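Local atomic coordinates of hydrogenase maturation protease (Wolinella succinogenes, PDB entry 3PU6), a protein that is probably an endopeptidase that matures hydrogenases, although its own activity has not been established. Residues L14-D18 with E117-H121; L27-M32 with L138-K142; W35-F39 with K50-L54. All coordinates share one frame; numbering follows the deposited sequence.

Overall arrangement
The chain begins with strand 5-10. Contact 1 starts in the loop after it, at 14-18, and closes a long loop when 117-121 arrives after strand 106-114. Helix 20-31 gives contact 2 its first half, 27-32; 138-142, on the last helix, 128-147, closes that loop. Contacts 1 and 2 therefore cross along the chain. Contact 3 joins strand 35-41 to helix 48-54, closes a short loop with 10 residues between its segments, and is nested inside both. Contact 1 ties two loops beyond the sheet, contact 2 two helices on one face, and contact 3 an edge strand to a helix on the other. Contacts 2 and 3 touch where Val28 packs on Trp35 and Val37.

Contact 1: residues L14-D18 with E117-H121; sequences LRGDD and ENVLH
Asp17 and Asn118 meet through both backbone and side chain. Asp17 N donates to Asn118 O at 3.2 Å. The donor sits above the carbonyl plane, 43° out of it, so the bond does not follow a lone pair. The Asp17 carboxylate lies over Asn118 CB, its plane turned 64° from that of the amide. Its polar partner is not Asn118 but Ser127, whose OG bonds to Asp17 OD2. The CA-H of Val119 points at Arg15 O, with Val119 CA and Arg15 O 3.3 Å apart, and Val119 CG1 packs 4.0 Å from Asp18 CB. Arg15 bends at chi2 (-62°), which carries Arg15 CD to 3.7 Å from His121 O. Arg15 NH1 turns back to Leu14 O in a weak hydrogen bond. Gly16, between Arg15 and Asp17, has positive phi, and a CB there would run into Asn118 O. Further out, backbone bonds from Leu14 and Gly16 to Ser123 and from Asp18 to Asn12 hold the turn, and Val114 packs on Asp17 and Val119. The loops follow parallel strands 5-10 and 106-114. Asn12-Asp18 is consistent with the G-N-x-L-x-x-D-D-G pattern of hydrogenase maturation proteases, where an acidic residue of this loop helps bind metal in relatives.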
loop_
_atom_site.group_PDB
_atom_site.type_symbol
_atom_site.label_atom_id
_atom_site.label_comp_id
_atom_site.label_asym_id
_atom_site.label_seq_id
_atom_site.Cartn_x
_atom_site.Cartn_y
_atom_site.Cartn_z
ATOM N N LEU A 14 12.901 1.688 9.173
ATOM C CA LEU A 14 13.841 2.298 10.101
ATOM C C LEU A 14 13.389 3.685 10.561
ATOM O O LEU A 14 14.021 4.293 11.403
ATOM C CB LEU A 14 15.216 2.348 9.468
ATOM C CG LEU A 14 15.761 0.987 9.012
ATOM C CD1 LEU A 14 17.152 1.148 8.414
ATOM C CD2 LEU A 14 15.778 -0.012 10.164
ATOM N N ARG A 15 12.264 4.148 10.021
ATOM C CA ARG A 15 11.635 5.410 10.397
ATOM C C ARG A 15 10.307 5.253 11.160
ATOM O O ARG A 15 9.362 5.987 10.892
ATOM C CB ARG A 15 11.329 6.207 9.141
ATOM C CG ARG A 15 12.537 6.686 8.430
ATOM C CD ARG A 15 13.326 7.625 9.303
ATOM N NE ARG A 15 14.607 7.921 8.687
ATOM C CZ ARG A 15 15.712 7.217 8.908
ATOM N NH1 ARG A 15 15.692 6.181 9.740
ATOM N NH2 ARG A 15 16.834 7.549 8.298
ATOM N N GLY A 16 10.226 4.312 12.094
ATOM C CA GLY A 16 9.041 4.151 12.917
ATOM C C GLY A 16 7.759 3.768 12.197
ATOM O O GLY A 16 7.706 2.801 11.446
ATOM N N ASP A 17 6.714 4.553 12.428
ATOM C CA ASP A 17 5.386 4.288 11.874
ATOM C C ASP A 17 5.351 4.458 10.368
ATOM O O ASP A 17 4.287 4.343 9.757
ATOM C CB ASP A 17 4.330 5.214 12.486
ATOM C CG ASP A 17 4.089 4.955 13.963
ATOM O OD1 ASP A 17 4.522 3.904 14.481
ATOM O OD2 ASP A 17 3.441 5.818 14.608
ATOM N N ASP A 18 6.507 4.744 9.777
ATOM C CA ASP A 18 6.597 4.885 8.328
ATOM C C ASP A 18 6.745 3.517 7.676
ATOM O O ASP A 18 6.731 3.381 6.452
ATOM C CB ASP A 18 7.735 5.822 7.931
ATOM C CG ASP A 18 7.860 5.993 6.421
ATOM O OD1 ASP A 18 6.881 6.437 5.762
ATOM O OD2 ASP A 18 8.964 5.700 5.890
ATOM N N GLU A 117 5.476 12.903 14.300
ATOM C CA GLU A 117 6.456 12.748 15.366
ATOM C C GLU A 117 6.974 11.320 15.391
ATOM O O GLU A 117 8.105 11.062 15.826
ATOM C CB GLU A 117 5.824 13.073 16.710
ATOM C CG GLU A 117 4.879 12.005 17.172
ATOM C CD GLU A 117 3.752 12.523 18.046
ATOM O OE1 GLU A 117 3.106 13.535 17.675
ATOM O OE2 GLU A 117 3.496 11.886 19.092
ATOM N N ASN A 118 6.147 10.391 14.914
ATOM C CA ASN A 118 6.510 8.980 14.895
ATOM C C ASN A 118 7.334 8.527 13.676
ATOM O O ASN A 118 7.760 7.371 13.607
ATOM C CB ASN A 118 5.264 8.117 15.058
ATOM C CG ASN A 118 4.681 8.183 16.461
ATOM O OD1 ASN A 118 3.468 8.172 16.634
ATOM N ND2 ASN A 118 5.540 8.260 17.463
ATOM N N VAL A 119 7.569 9.429 12.727
ATOM C CA VAL A 119 8.387 9.082 11.572
ATOM C C VAL A 119 9.708 9.871 11.466
ATOM O O VAL A 119 10.437 9.734 10.481
ATOM C CB VAL A 119 7.600 9.249 10.269
ATOM C CG1 VAL A 119 6.268 8.607 10.402
ATOM C CG2 VAL A 119 7.427 10.713 9.937
ATOM N N LEU A 120 10.011 10.683 12.480
ATOM C CA LEU A 120 11.132 11.621 12.416
ATOM C C LEU A 120 12.405 11.068 13.013
ATOM O O LEU A 120 13.432 11.711 12.972
ATOM C CB LEU A 120 10.812 12.896 13.179
ATOM C CG LEU A 120 9.836 13.935 12.640
ATOM C CD1 LEU A 120 9.497 14.872 13.776
ATOM C CD2 LEU A 120 10.430 14.698 11.454
ATOM N N HIS A 121 12.339 9.891 13.603
ATOM C CA HIS A 121 13.494 9.359 14.293
ATOM C C HIS A 121 13.945 8.059 13.678
ATOM O O HIS A 121 13.170 7.350 13.021
ATOM C CB HIS A 121 13.165 9.114 15.760
ATOM C CG HIS A 121 12.650 10.320 16.474
ATOM N ND1 HIS A 121 11.369 10.395 16.986
ATOM C CD2 HIS A 121 13.233 11.511 16.754
ATOM C CE1 HIS A 121 11.192 11.570 17.557
ATOM N NE2 HIS A 121 12.310 12.267 17.431
#

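Contact 2: residues L27-M32 with L138-K142; sequences LVEEQM and LGRIK
Leu138 reaches from helix 128-147 into the side of helix 20-31 and makes the broadest contact here. From CB the chain heads toward the other helix. CG is anti to the backbone N (chi1 -176°), and both methyls beyond it share Leu27 CB, with Leu138 CD2 3.6 Å from Leu27 CB. From there they part. The Leu138 and Val28 side chains run past one another in opposing senses, with Leu138 CD1 3.8 Å from Val28 CG2. Leu138 CD2 takes the outer side and also rests against the amide end of Gln31. The short helix segments cross at -51°, with their axes 10.8 Å apart at the closest point. Both helices cover the same face of the central sheet, in the three-layer alpha/beta/alpha arrangement of this fold. Val28 and Ile141 both reach down to Trp35 of the edge strand 35-41. Between the helices, Ile141 CG2 stands 4.0 Å from Val28 CG2, the two side chains set roughly perpendicular. Met32 is a selenomethionine just past the end of its helix. Met32 SE lies 3.7 Å from Ile141 CG2 and 3.6 Å from Lys142 CG, so the selenium rests on an apolar methyl and on the carbon chain of a lysine. Lys142 then runs on, extended beyond CG, to the solvent side. There Lys142 NZ donates to Gln31 OE1 at 2.6 Å, in the carbonyl plane, with a C=O...N angle of 151°.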
loop_
_atom_site.group_PDB
_atom_site.type_symbol
_atom_site.label_atom_id
_atom_site.label_comp_id
_atom_site.label_asym_id
_atom_site.label_seq_id
_atom_site.Cartn_x
_atom_site.Cartn_y
_atom_site.Cartn_z
ATOM N N LEU A 27 0.810 -8.904 6.788
ATOM C CA LEU A 27 -0.476 -9.458 7.207
ATOM C C LEU A 27 -1.180 -10.115 6.033
ATOM O O LEU A 27 -1.693 -11.224 6.152
ATOM C CB LEU A 27 -1.370 -8.393 7.844
ATOM C CG LEU A 27 -0.823 -7.740 9.115
ATOM C CD1 LEU A 27 -1.756 -6.623 9.607
ATOM C CD2 LEU A 27 -0.591 -8.782 10.188
ATOM N N VAL A 28 -1.186 -9.423 4.898
ATOM C CA VAL A 28 -1.839 -9.921 3.693
ATOM C C VAL A 28 -1.126 -11.188 3.242
ATOM O O VAL A 28 -1.738 -12.141 2.762
ATOM C CB VAL A 28 -1.836 -8.847 2.562
ATOM C CG1 VAL A 28 -2.253 -9.444 1.220
ATOM C CG2 VAL A 28 -2.739 -7.690 2.931
ATOM N N GLU A 29 0.186 -11.178 3.420
ATOM C CA GLU A 29 1.041 -12.278 3.038
ATOM C C GLU A 29 0.631 -13.542 3.787
ATOM O O GLU A 29 0.537 -14.615 3.189
ATOM C CB GLU A 29 2.477 -11.924 3.387
ATOM C CG GLU A 29 3.442 -12.173 2.272
ATOM C CD GLU A 29 4.860 -12.052 2.730
ATOM O OE1 GLU A 29 5.075 -11.700 3.918
ATOM O OE2 GLU A 29 5.755 -12.319 1.903
ATOM N N GLU A 30 0.403 -13.395 5.094
ATOM C CA GLU A 30 -0.066 -14.474 5.960
ATOM C C GLU A 30 -1.497 -14.863 5.655
ATOM O O GLU A 30 -1.781 -16.008 5.339
ATOM C CB GLU A 30 0.000 -14.064 7.429
ATOM C CG GLU A 30 1.381 -14.127 8.020
ATOM C CD GLU A 30 1.547 -13.175 9.201
ATOM O OE1 GLU A 30 0.519 -12.832 9.835
ATOM O OE2 GLU A 30 2.704 -12.771 9.490
ATOM N N GLN A 31 -2.408 -13.910 5.769
ATOM C CA GLN A 31 -3.827 -14.223 5.695
ATOM C C GLN A 31 -4.390 -14.408 4.287
ATOM O O GLN A 31 -5.444 -15.022 4.116
ATOM C CB GLN A 31 -4.619 -13.150 6.416
ATOM C CG GLN A 31 -4.133 -12.890 7.820
ATOM C CD GLN A 31 -5.140 -12.098 8.612
ATOM O OE1 GLN A 31 -6.284 -11.913 8.176
ATOM N NE2 GLN A 31 -4.731 -11.629 9.789
HETATM N N MSE A 32 -3.689 -13.894 3.281
HETATM C CA MSE A 32 -4.290 -13.733 1.963
HETATM C C MSE A 32 -3.420 -14.194 0.815
HETATM O O MSE A 32 -3.017 -13.389 -0.022
HETATM C CB MSE A 32 -4.686 -12.276 1.767
HETATM C CG MSE A 32 -5.476 -11.753 2.964
HETATM SE SE MSE A 32 -6.588 -10.197 2.616
HETATM C CE MSE A 32 -7.888 -10.971 1.384
ATOM N N LEU A 138 -5.787 -3.992 6.960
ATOM C CA LEU A 138 -5.983 -5.365 6.556
ATOM C C LEU A 138 -7.475 -5.563 6.318
ATOM O O LEU A 138 -7.895 -6.161 5.325
ATOM C CB LEU A 138 -5.502 -6.279 7.664
ATOM C CG LEU A 138 -5.536 -7.781 7.403
ATOM C CD1 LEU A 138 -4.803 -8.158 6.123
ATOM C CD2 LEU A 138 -4.934 -8.469 8.598
ATOM N N GLY A 139 -8.275 -5.031 7.233
ATOM C CA GLY A 139 -9.713 -5.106 7.123
ATOM C C GLY A 139 -10.171 -4.698 5.744
ATOM O O GLY A 139 -10.915 -5.431 5.083
ATOM N N ARG A 140 -9.711 -3.530 5.299
ATOM C CA ARG A 140 -10.164 -2.964 4.028
ATOM C C ARG A 140 -9.682 -3.737 2.803
ATOM O O ARG A 140 -10.346 -3.739 1.765
ATOM C CB ARG A 140 -9.771 -1.487 3.931
ATOM C CG ARG A 140 -9.971 -0.730 5.239
ATOM C CD ARG A 140 -11.446 -0.615 5.607
ATOM N NE ARG A 140 -12.162 0.202 4.627
ATOM C CZ ARG A 140 -12.119 1.534 4.579
ATOM N NH1 ARG A 140 -11.393 2.221 5.468
ATOM N NH2 ARG A 140 -12.807 2.187 3.642
ATOM N N ILE A 141 -8.534 -4.396 2.921
ATOM C CA ILE A 141 -8.016 -5.205 1.814
ATOM C C ILE A 141 -8.916 -6.399 1.669
ATOM O O ILE A 141 -9.225 -6.821 0.564
ATOM C CB ILE A 141 -6.548 -5.688 2.032
ATOM C CG1 ILE A 141 -5.573 -4.545 1.780
ATOM C CG2 ILE A 141 -6.201 -6.809 1.068
ATOM C CD1 ILE A 141 -5.621 -4.053 0.354
ATOM N N LYS A 142 -9.337 -6.928 2.811
ATOM C CA LYS A 142 -10.265 -8.039 2.850
ATOM C C LYS A 142 -11.615 -7.628 2.269
ATOM O O LYS A 142 -12.260 -8.421 1.584
ATOM C CB LYS A 142 -10.432 -8.541 4.278
ATOM C CG LYS A 142 -9.221 -9.244 4.843
ATOM C CD LYS A 142 -9.425 -9.527 6.317
ATOM C CE LYS A 142 -8.544 -10.662 6.818
ATOM N NZ LYS A 142 -8.602 -10.789 8.314
#

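Contact 3: residues W35-F39 with K50-L54; sequences WSVFF and KLREL
This contact belongs to a beta-alpha-beta crossover: strand 35-41 leads through helix 48-54 to the parallel strand 58-66. Strand 5-10 lies between the two strands, so the connection passes over it. Within the contact, the strand segment and the helix segment run nearly antiparallel, at 158°, with axes 11.5 Å apart. Strand 35-41 is an edge of the sheet in this chain and bonds through its backbone to strand 5-10. Phe38 carries most of the contact. Its ring meets Lys50 and Leu51, and Leu54 one turn on. Leu51 CD2 lies 3.6 Å from Phe38 CD2, and the two side chains run antiparallel alongside each other. Leu51 is buried and also packs on Leu100 and Ile103 of helix 94-103. Lys50 CB, 3.8 Å from Phe38 CE2, and Lys50 CD, over one ring face, lie on one side of the ring plane; the CD2 atoms of Leu51 and Leu54 approach obliquely from the opposite side. Lys50 CG is anti to the carbonyl carbon (chi1 -43°) and the chain is extended beyond it, which carries it across the ring. Lys50 NZ ends 5.8 Å from the centroid of the Phe38 ring, a long cation-pi contact that can add at most a weak attraction. Putting an alanine at Phe38 would probably open a gap between strand and helix and take from the Lys50 chain the ring face it lies across. Leu54 CD2 approaches Phe38 CZ to 3.9 Å, and Leu54 CD2 also lies 3.8 Å from Ser36 OG.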
loop_
_atom_site.group_PDB
_atom_site.type_symbol
_atom_site.label_atom_id
_atom_site.label_comp_id
_atom_site.label_asym_id
_atom_site.label_seq_id
_atom_site.Cartn_x
_atom_site.Cartn_y
_atom_site.Cartn_z
ATOM N N TRP A 35 -3.240 -13.108 -2.821
ATOM C CA TRP A 35 -2.565 -11.840 -3.061
ATOM C C TRP A 35 -1.062 -12.072 -3.102
ATOM O O TRP A 35 -0.497 -12.707 -2.201
ATOM C CB TRP A 35 -2.889 -10.842 -1.942
ATOM C CG TRP A 35 -4.250 -10.280 -2.035
ATOM C CD1 TRP A 35 -5.423 -10.905 -1.714
ATOM C CD2 TRP A 35 -4.600 -8.976 -2.496
ATOM N NE1 TRP A 35 -6.485 -10.065 -1.951
ATOM C CE2 TRP A 35 -6.008 -8.874 -2.429
ATOM C CE3 TRP A 35 -3.867 -7.887 -2.961
ATOM C CZ2 TRP A 35 -6.689 -7.725 -2.805
ATOM C CZ3 TRP A 35 -4.543 -6.753 -3.338
ATOM C CH2 TRP A 35 -5.942 -6.680 -3.263
ATOM N N SER A 36 -0.408 -11.572 -4.140
ATOM C CA SER A 36 1.040 -11.515 -4.093
ATOM C C SER A 36 1.463 -10.117 -3.632
ATOM O O SER A 36 1.029 -9.112 -4.185
ATOM C CB SER A 36 1.662 -11.908 -5.429
ATOM O OG SER A 36 1.416 -10.941 -6.412
ATOM N N VAL A 37 2.282 -10.082 -2.585
ATOM C CA VAL A 37 2.719 -8.851 -1.947
ATOM C C VAL A 37 4.130 -8.476 -2.383
ATOM O O VAL A 37 5.055 -9.277 -2.285
ATOM C CB VAL A 37 2.693 -8.979 -0.409
ATOM C CG1 VAL A 37 3.000 -7.648 0.245
ATOM C CG2 VAL A 37 1.353 -9.470 0.055
ATOM N N PHE A 38 4.286 -7.249 -2.863
ATOM C CA PHE A 38 5.589 -6.735 -3.253
ATOM C C PHE A 38 6.049 -5.640 -2.310
ATOM O O PHE A 38 5.437 -4.586 -2.240
ATOM C CB PHE A 38 5.527 -6.181 -4.668
ATOM C CG PHE A 38 5.338 -7.224 -5.706
ATOM C CD1 PHE A 38 5.274 -8.563 -5.348
ATOM C CD2 PHE A 38 5.264 -6.885 -7.042
ATOM C CE1 PHE A 38 5.122 -9.543 -6.301
ATOM C CE2 PHE A 38 5.109 -7.866 -8.008
ATOM C CZ PHE A 38 5.042 -9.198 -7.634
ATOM N N PHE A 39 7.129 -5.891 -1.584
ATOM C CA PHE A 39 7.715 -4.873 -0.721
ATOM C C PHE A 39 8.643 -3.956 -1.480
ATOM O O PHE A 39 9.713 -4.351 -1.902
ATOM C CB PHE A 39 8.446 -5.520 0.443
ATOM C CG PHE A 39 7.557 -6.357 1.295
ATOM C CD1 PHE A 39 7.293 -7.675 0.950
ATOM C CD2 PHE A 39 6.954 -5.824 2.428
ATOM C CE1 PHE A 39 6.465 -8.457 1.731
ATOM C CE2 PHE A 39 6.113 -6.600 3.211
ATOM C CZ PHE A 39 5.868 -7.918 2.863
ATOM N N LYS A 50 9.000 -6.848 -12.063
ATOM C CA LYS A 50 8.084 -7.902 -11.660
ATOM C C LYS A 50 6.635 -7.548 -11.972
ATOM O O LYS A 50 5.824 -8.415 -12.321
ATOM C CB LYS A 50 8.190 -8.135 -10.159
ATOM C CG LYS A 50 9.584 -8.157 -9.598
ATOM C CD LYS A 50 9.515 -8.511 -8.127
ATOM C CE LYS A 50 10.860 -8.979 -7.606
ATOM N NZ LYS A 50 10.747 -9.631 -6.264
ATOM N N LEU A 51 6.315 -6.270 -11.800
ATOM C CA LEU A 51 4.987 -5.787 -12.059
ATOM C C LEU A 51 4.616 -5.855 -13.533
ATOM O O LEU A 51 3.540 -6.330 -13.866
ATOM C CB LEU A 51 4.814 -4.371 -11.520
ATOM C CG LEU A 51 4.632 -4.268 -10.001
ATOM C CD1 LEU A 51 4.582 -2.802 -9.555
ATOM C CD2 LEU A 51 3.393 -5.036 -9.536
ATOM N N ARG A 52 5.477 -5.367 -14.420
ATOM C CA ARG A 52 5.170 -5.453 -15.840
ATOM C C ARG A 52 4.939 -6.914 -16.184
ATOM O O ARG A 52 4.012 -7.274 -16.910
ATOM C CB ARG A 52 6.324 -4.945 -16.691
ATOM C CG ARG A 52 6.688 -3.482 -16.518
ATOM C CD ARG A 52 8.016 -3.158 -17.239
ATOM N NE ARG A 52 8.605 -1.910 -16.738
ATOM C CZ ARG A 52 9.836 -1.793 -16.238
ATOM N NH1 ARG A 52 10.630 -2.859 -16.197
ATOM N NH2 ARG A 52 10.284 -0.610 -15.797
ATOM N N GLU A 53 5.806 -7.747 -15.621
ATOM C CA GLU A 53 5.955 -9.132 -16.004
ATOM C C GLU A 53 4.779 -9.985 -15.533
ATOM O O GLU A 53 4.446 -11.010 -16.138
ATOM C CB GLU A 53 7.262 -9.651 -15.411
ATOM C CG GLU A 53 7.674 -11.025 -15.905
ATOM C CD GLU A 53 7.789 -11.103 -17.420
ATOM O OE1 GLU A 53 8.255 -10.128 -18.058
ATOM O OE2 GLU A 53 7.411 -12.158 -17.973
ATOM N N LEU A 54 4.154 -9.559 -14.449
ATOM C CA LEU A 54 3.039 -10.285 -13.872
ATOM C C LEU A 54 1.683 -9.830 -14.426
ATOM O O LEU A 54 0.714 -10.576 -14.385
ATOM C CB LEU A 54 3.083 -10.113 -12.362
ATOM C CG LEU A 54 1.862 -10.490 -11.542
ATOM C CD1 LEU A 54 1.546 -11.948 -11.767
ATOM C CD2 LEU A 54 2.145 -10.209 -10.083
#